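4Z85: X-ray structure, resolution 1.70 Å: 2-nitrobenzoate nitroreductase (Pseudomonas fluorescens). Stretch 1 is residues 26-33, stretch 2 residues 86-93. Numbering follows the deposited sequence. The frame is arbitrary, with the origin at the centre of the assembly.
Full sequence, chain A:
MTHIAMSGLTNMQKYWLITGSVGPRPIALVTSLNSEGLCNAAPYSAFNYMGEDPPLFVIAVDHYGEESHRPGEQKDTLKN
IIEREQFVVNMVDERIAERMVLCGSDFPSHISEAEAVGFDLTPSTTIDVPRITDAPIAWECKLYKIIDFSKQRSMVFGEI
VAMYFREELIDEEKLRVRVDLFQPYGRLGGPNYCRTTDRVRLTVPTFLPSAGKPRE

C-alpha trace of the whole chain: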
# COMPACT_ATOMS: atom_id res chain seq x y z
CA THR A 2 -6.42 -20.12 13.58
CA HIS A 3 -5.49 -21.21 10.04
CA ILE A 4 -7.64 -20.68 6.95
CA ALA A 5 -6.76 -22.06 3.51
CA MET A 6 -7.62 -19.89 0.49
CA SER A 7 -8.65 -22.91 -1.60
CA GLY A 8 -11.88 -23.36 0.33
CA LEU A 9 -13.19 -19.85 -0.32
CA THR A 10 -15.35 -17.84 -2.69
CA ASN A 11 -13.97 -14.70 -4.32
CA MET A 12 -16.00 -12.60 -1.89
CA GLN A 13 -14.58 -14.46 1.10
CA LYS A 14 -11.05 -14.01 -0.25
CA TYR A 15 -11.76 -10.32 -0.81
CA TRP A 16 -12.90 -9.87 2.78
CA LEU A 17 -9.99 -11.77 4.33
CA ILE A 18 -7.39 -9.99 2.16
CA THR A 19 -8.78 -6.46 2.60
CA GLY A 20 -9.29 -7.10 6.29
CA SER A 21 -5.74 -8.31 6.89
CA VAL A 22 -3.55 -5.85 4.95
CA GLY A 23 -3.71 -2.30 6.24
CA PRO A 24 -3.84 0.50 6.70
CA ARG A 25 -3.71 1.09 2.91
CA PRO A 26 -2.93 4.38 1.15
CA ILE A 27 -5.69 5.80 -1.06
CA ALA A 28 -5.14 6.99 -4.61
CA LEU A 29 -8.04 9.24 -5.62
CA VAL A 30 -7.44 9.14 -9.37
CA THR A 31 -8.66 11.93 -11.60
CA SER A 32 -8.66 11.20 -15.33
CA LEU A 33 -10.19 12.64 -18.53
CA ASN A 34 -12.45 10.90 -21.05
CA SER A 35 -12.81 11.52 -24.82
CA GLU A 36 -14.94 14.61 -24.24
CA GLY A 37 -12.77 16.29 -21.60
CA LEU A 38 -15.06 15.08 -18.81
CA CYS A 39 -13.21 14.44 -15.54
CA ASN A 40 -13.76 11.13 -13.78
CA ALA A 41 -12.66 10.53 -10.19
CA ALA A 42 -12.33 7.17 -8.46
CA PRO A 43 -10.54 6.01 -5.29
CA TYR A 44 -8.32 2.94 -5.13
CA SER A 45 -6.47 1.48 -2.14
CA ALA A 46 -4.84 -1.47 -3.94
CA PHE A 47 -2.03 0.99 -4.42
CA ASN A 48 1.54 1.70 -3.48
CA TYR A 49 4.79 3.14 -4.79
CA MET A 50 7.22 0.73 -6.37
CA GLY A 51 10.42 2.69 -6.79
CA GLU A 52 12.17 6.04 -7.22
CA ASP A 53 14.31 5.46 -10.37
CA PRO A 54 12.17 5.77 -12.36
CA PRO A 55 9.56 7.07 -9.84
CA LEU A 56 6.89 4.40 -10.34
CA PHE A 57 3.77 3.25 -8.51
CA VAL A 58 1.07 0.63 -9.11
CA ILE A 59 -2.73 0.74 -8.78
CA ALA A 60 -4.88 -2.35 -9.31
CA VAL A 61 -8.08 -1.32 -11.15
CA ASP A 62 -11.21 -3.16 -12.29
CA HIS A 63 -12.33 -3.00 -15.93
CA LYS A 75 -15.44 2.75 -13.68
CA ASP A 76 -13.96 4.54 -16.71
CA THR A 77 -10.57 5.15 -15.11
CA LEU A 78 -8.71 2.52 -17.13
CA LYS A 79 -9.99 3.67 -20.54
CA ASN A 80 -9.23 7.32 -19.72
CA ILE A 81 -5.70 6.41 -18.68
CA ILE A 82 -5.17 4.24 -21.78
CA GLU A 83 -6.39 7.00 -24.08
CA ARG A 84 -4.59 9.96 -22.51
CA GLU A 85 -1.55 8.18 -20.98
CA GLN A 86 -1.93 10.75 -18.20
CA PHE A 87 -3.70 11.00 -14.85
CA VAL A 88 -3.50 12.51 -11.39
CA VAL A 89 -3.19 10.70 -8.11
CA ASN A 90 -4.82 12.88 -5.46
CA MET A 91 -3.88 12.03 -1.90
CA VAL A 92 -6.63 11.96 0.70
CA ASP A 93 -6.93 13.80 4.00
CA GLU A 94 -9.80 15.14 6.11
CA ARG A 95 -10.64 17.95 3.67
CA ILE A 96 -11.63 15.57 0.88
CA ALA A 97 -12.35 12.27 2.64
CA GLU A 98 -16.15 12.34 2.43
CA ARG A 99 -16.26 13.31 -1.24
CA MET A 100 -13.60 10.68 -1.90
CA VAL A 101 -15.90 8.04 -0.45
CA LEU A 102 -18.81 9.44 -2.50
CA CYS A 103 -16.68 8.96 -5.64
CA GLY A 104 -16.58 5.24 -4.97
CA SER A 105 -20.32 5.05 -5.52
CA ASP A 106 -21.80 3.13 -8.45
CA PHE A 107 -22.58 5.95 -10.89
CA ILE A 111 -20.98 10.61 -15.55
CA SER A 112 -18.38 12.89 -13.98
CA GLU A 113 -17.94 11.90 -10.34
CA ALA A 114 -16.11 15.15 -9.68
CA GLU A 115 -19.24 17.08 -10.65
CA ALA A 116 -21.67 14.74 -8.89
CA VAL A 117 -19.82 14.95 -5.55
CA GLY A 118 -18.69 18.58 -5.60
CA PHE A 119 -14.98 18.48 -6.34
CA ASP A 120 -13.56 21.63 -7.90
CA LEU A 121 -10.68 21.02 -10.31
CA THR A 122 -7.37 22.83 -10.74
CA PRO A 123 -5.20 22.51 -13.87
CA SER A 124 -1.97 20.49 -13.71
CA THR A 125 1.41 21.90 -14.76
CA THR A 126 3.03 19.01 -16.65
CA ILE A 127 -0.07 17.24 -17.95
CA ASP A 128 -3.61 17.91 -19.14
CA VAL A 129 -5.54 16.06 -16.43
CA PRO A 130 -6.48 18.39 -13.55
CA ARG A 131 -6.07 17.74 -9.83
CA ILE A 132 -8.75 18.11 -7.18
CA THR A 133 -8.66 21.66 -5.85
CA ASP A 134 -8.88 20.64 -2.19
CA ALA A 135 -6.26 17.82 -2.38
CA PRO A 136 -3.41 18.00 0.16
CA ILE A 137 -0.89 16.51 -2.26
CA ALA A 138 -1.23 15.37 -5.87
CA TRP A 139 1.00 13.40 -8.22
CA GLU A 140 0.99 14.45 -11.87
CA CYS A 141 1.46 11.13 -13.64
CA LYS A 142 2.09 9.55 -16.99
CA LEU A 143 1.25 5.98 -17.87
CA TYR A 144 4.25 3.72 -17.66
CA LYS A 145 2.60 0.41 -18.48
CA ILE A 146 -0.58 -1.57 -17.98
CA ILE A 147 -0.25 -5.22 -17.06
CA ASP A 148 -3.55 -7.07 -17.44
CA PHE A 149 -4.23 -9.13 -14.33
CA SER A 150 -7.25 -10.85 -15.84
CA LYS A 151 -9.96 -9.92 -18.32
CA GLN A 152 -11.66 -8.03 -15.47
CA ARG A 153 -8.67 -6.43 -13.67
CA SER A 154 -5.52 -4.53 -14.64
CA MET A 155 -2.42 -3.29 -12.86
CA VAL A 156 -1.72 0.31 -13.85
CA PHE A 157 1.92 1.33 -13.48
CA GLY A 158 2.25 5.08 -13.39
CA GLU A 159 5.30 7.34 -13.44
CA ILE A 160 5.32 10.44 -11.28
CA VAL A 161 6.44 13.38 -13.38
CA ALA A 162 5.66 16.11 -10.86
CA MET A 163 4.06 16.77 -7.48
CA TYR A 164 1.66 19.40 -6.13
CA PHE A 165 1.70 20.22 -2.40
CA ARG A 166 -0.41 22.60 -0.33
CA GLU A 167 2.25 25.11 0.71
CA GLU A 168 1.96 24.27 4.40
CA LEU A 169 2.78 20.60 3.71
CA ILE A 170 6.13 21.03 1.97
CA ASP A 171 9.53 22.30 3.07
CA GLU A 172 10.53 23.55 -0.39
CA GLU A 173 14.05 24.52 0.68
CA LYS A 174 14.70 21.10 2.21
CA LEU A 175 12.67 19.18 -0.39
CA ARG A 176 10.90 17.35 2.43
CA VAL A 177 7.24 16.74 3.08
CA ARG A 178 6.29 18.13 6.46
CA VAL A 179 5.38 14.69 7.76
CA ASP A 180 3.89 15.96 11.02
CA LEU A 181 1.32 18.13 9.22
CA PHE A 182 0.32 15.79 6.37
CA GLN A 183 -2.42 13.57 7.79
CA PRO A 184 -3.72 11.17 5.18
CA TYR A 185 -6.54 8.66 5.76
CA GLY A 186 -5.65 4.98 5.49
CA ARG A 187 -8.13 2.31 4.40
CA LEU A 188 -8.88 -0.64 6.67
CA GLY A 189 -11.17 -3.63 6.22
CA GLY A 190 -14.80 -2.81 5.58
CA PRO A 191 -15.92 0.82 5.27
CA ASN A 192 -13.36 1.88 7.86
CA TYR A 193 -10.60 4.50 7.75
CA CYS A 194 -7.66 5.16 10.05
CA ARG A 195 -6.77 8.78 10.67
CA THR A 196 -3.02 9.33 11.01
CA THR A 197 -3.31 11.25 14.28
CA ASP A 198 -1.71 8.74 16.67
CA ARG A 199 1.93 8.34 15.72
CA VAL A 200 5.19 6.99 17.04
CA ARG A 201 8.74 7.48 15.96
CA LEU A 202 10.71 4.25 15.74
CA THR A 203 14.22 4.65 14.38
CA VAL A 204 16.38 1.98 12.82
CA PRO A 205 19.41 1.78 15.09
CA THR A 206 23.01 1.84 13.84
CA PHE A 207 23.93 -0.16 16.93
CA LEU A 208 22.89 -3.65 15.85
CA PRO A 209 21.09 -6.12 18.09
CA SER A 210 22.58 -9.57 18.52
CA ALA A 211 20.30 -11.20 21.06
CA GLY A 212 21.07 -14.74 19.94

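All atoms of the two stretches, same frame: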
# COMPACT_ATOMS: atom_id res chain seq x y z
N PRO A 26 -2.84 3.02 1.68
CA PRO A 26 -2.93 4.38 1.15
C PRO A 26 -4.00 4.45 0.06
O PRO A 26 -4.27 3.43 -0.59
CB PRO A 26 -1.55 4.62 0.55
CG PRO A 26 -1.12 3.22 0.09
CD PRO A 26 -1.68 2.28 1.14
N ILE A 27 -4.57 5.63 -0.12
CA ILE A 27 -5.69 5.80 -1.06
C ILE A 27 -5.29 6.72 -2.20
O ILE A 27 -4.89 7.86 -1.99
CB ILE A 27 -6.92 6.38 -0.35
CG1 ILE A 27 -7.31 5.48 0.83
CG2 ILE A 27 -8.10 6.47 -1.33
CD1 ILE A 27 -8.38 6.12 1.73
N ALA A 28 -5.38 6.19 -3.41
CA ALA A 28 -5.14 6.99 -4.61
C ALA A 28 -6.50 7.43 -5.16
O ALA A 28 -7.25 6.62 -5.68
CB ALA A 28 -4.37 6.18 -5.67
N LEU A 29 -6.81 8.72 -5.02
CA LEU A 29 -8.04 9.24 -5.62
C LEU A 29 -7.65 9.74 -7.01
O LEU A 29 -7.08 10.80 -7.15
CB LEU A 29 -8.65 10.33 -4.75
CG LEU A 29 -9.91 11.04 -5.26
CD1 LEU A 29 -10.94 10.04 -5.75
CD2 LEU A 29 -10.46 11.90 -4.13
N VAL A 30 -7.91 8.91 -8.00
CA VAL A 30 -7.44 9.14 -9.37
C VAL A 30 -8.41 10.02 -10.12
O VAL A 30 -9.59 9.67 -10.25
CB VAL A 30 -7.24 7.81 -10.10
CG1 VAL A 30 -6.80 8.03 -11.55
CG2 VAL A 30 -6.20 6.95 -9.36
N THR A 31 -7.92 11.15 -10.61
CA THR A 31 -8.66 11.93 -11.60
C THR A 31 -8.10 11.64 -13.00
O THR A 31 -6.88 11.51 -13.19
CB THR A 31 -8.64 13.45 -11.32
OG1 THR A 31 -7.32 13.89 -10.98
CG2 THR A 31 -9.59 13.80 -10.17
N SER A 32 -9.02 11.52 -13.96
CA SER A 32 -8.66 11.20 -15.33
C SER A 32 -9.64 11.91 -16.27
O SER A 32 -10.68 12.38 -15.82
CB SER A 32 -8.66 9.68 -15.56
OG SER A 32 -9.90 9.09 -15.20
N LEU A 33 -9.30 12.00 -17.55
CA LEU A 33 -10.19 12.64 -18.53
C LEU A 33 -10.66 11.67 -19.61
O LEU A 33 -9.87 10.89 -20.13
CB LEU A 33 -9.49 13.82 -19.20
CG LEU A 33 -9.11 15.02 -18.33
CD1 LEU A 33 -8.29 16.01 -19.15
CD2 LEU A 33 -10.37 15.68 -17.79
N GLN A 86 -2.14 9.78 -19.27
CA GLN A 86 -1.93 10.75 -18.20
C GLN A 86 -3.02 10.60 -17.16
O GLN A 86 -4.15 10.22 -17.50
CB GLN A 86 -1.96 12.18 -18.72
CG GLN A 86 -1.12 12.50 -19.92
CD GLN A 86 -1.21 13.96 -20.28
OE1 GLN A 86 -2.17 14.65 -19.90
NE2 GLN A 86 -0.23 14.46 -21.00
N PHE A 87 -2.69 10.93 -15.92
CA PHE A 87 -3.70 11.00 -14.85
C PHE A 87 -3.11 11.61 -13.60
O PHE A 87 -1.88 11.80 -13.50
CB PHE A 87 -4.30 9.62 -14.54
CG PHE A 87 -3.29 8.58 -14.11
CD1 PHE A 87 -2.52 7.91 -15.05
CD2 PHE A 87 -3.15 8.24 -12.77
CE1 PHE A 87 -1.60 6.94 -14.66
CE2 PHE A 87 -2.24 7.27 -12.37
CZ PHE A 87 -1.46 6.62 -13.32
N VAL A 88 -3.98 11.95 -12.65
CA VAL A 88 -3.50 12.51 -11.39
C VAL A 88 -3.87 11.60 -10.25
O VAL A 88 -5.01 11.14 -10.16
CB VAL A 88 -4.09 13.91 -11.11
CG1 VAL A 88 -3.77 14.36 -9.66
CG2 VAL A 88 -3.55 14.93 -12.11
N VAL A 89 -2.89 11.33 -9.39
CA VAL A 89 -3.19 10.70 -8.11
C VAL A 89 -3.34 11.78 -7.04
O VAL A 89 -2.40 12.46 -6.68
CB VAL A 89 -2.09 9.70 -7.69
CG1 VAL A 89 -2.36 9.16 -6.28
CG2 VAL A 89 -2.01 8.55 -8.69
N ASN A 90 -4.55 11.94 -6.53
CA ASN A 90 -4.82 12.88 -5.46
C ASN A 90 -4.78 12.14 -4.15
O ASN A 90 -5.47 11.12 -4.01
CB ASN A 90 -6.19 13.55 -5.61
CG ASN A 90 -6.34 14.27 -6.93
OD1 ASN A 90 -5.96 15.44 -7.04
ND2 ASN A 90 -6.90 13.59 -7.92
N MET A 91 -3.98 12.64 -3.22
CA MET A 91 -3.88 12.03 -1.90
C MET A 91 -5.05 12.52 -1.06
O MET A 91 -5.68 13.54 -1.38
CB MET A 91 -2.54 12.38 -1.24
CG MET A 91 -1.33 11.95 -2.06
SD MET A 91 -1.42 10.21 -2.57
CE MET A 91 0.10 10.09 -3.48
N VAL A 92 -5.35 11.80 0.01
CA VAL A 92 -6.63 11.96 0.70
C VAL A 92 -6.43 12.29 2.17
O VAL A 92 -5.88 11.49 2.91
CB VAL A 92 -7.50 10.68 0.58
CG1 VAL A 92 -8.82 10.87 1.35
CG2 VAL A 92 -7.74 10.31 -0.89
N ASP A 93 -6.87 13.48 2.58
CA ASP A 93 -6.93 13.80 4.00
C ASP A 93 -8.34 14.26 4.38
O ASP A 93 -9.27 14.10 3.60
CB ASP A 93 -5.87 14.83 4.39
CG ASP A 93 -6.14 16.23 3.82
OD1 ASP A 93 -7.07 16.41 3.01
OD2 ASP A 93 -5.37 17.14 4.18
O HOH W 1 -3.89 9.35 0.11
O HOH W 2 -6.73 10.48 -18.34

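Strand 28-33 runs antiparallel to the strand that begins at Gln86, with 152° between their N-to-C directions. Leu29 pairs with Asn90 and Thr31 with Val88 as hydrogen-bonded pairs. Val30 and Val89 form the non-hydrogen-bonded pair between them. The backbone bonds are Leu29 N to Asn90 O (2.9 Å), Asn90 N to Leu29 O (2.8 Å), Thr31 N to Val88 O (2.9 Å) and Val88 N to Thr31 O (3.0 Å). The last is almost straight, at 177°. Val88 O also receives a CA-H...O contact from Val30 CA at 3.2 Å.

The Asn90 side chain makes two hydrogen bonds across the contact. Its CA-to-CB bond points to the sheet face it shares with Leu29, Thr31 and Val88, but its amide end comes nearer to the other strand. Chi1 is -58° (m) and chi2 is -86°. In this conformation Asn90 ND2 donates to Leu29 O at 2.9 Å and to Thr31 OG1 at 3.1 Å. Leu29 O therefore accepts two bonds from one residue, from the backbone N and from the side chain. Asn90 OD1 is hydrogen-bonded elsewhere in the structure, so both ends of the amide are satisfied.

Thr31 supplies the other half of this arrangement. Its chi1 of 45° (p) places OG1 within reach of the amide. The same placement brings Thr31 OG1 to 3.2 Å from Val88 CB, a tight packing contact. Val88 is a t rotamer, with chi1 at 170°. Polar and apolar contacts thus lie side by side on this face.

Leu29 CB lies 4.1 Å from Asn90 CB, across the bridge. Leu29 CB also lies 4.0 Å from Val92 CG2. Ile27 and Val92 both direct their CA-to-CB bonds toward the other stretch. The t rotamer of Val92 sets Val92 CG2 3.9 Å from Ile27 CG2, while Val92 CG1 stays 5.2 Å from Ile27 CG2.

On the face of Val30 and Val89 the packing is apolar. Both valines are t rotamers. In Val89 this sets Val89 CG1 3.6 Å from Ala28 CB. In Val30 it turns CG1 to the Phe87 ring: Val30 CG1 approaches Phe87 CD2 at 3.9 Å, obliquely to the ring, while Val30 CG2 is 4.8 Å from Phe87 CD2. Phe87 CB sits 3.5 Å from Thr31 O, so this side chain packs against backbone as well as against a valine methyl.

Beyond the direct backbone bonds, water continues the connection in both directions. Near Ile27 the CA atoms of Ile27 and Val92 are 6.5 Å apart, wider than in the paired region. Water 1 bridges here, donating to Ile27 O at 2.8 Å and accepting from Val92 N at 2.9 Å. Near Leu33, water 2 accepts from Leu33 N at 3.1 Å and donates to Gln86 O at 2.7 Å.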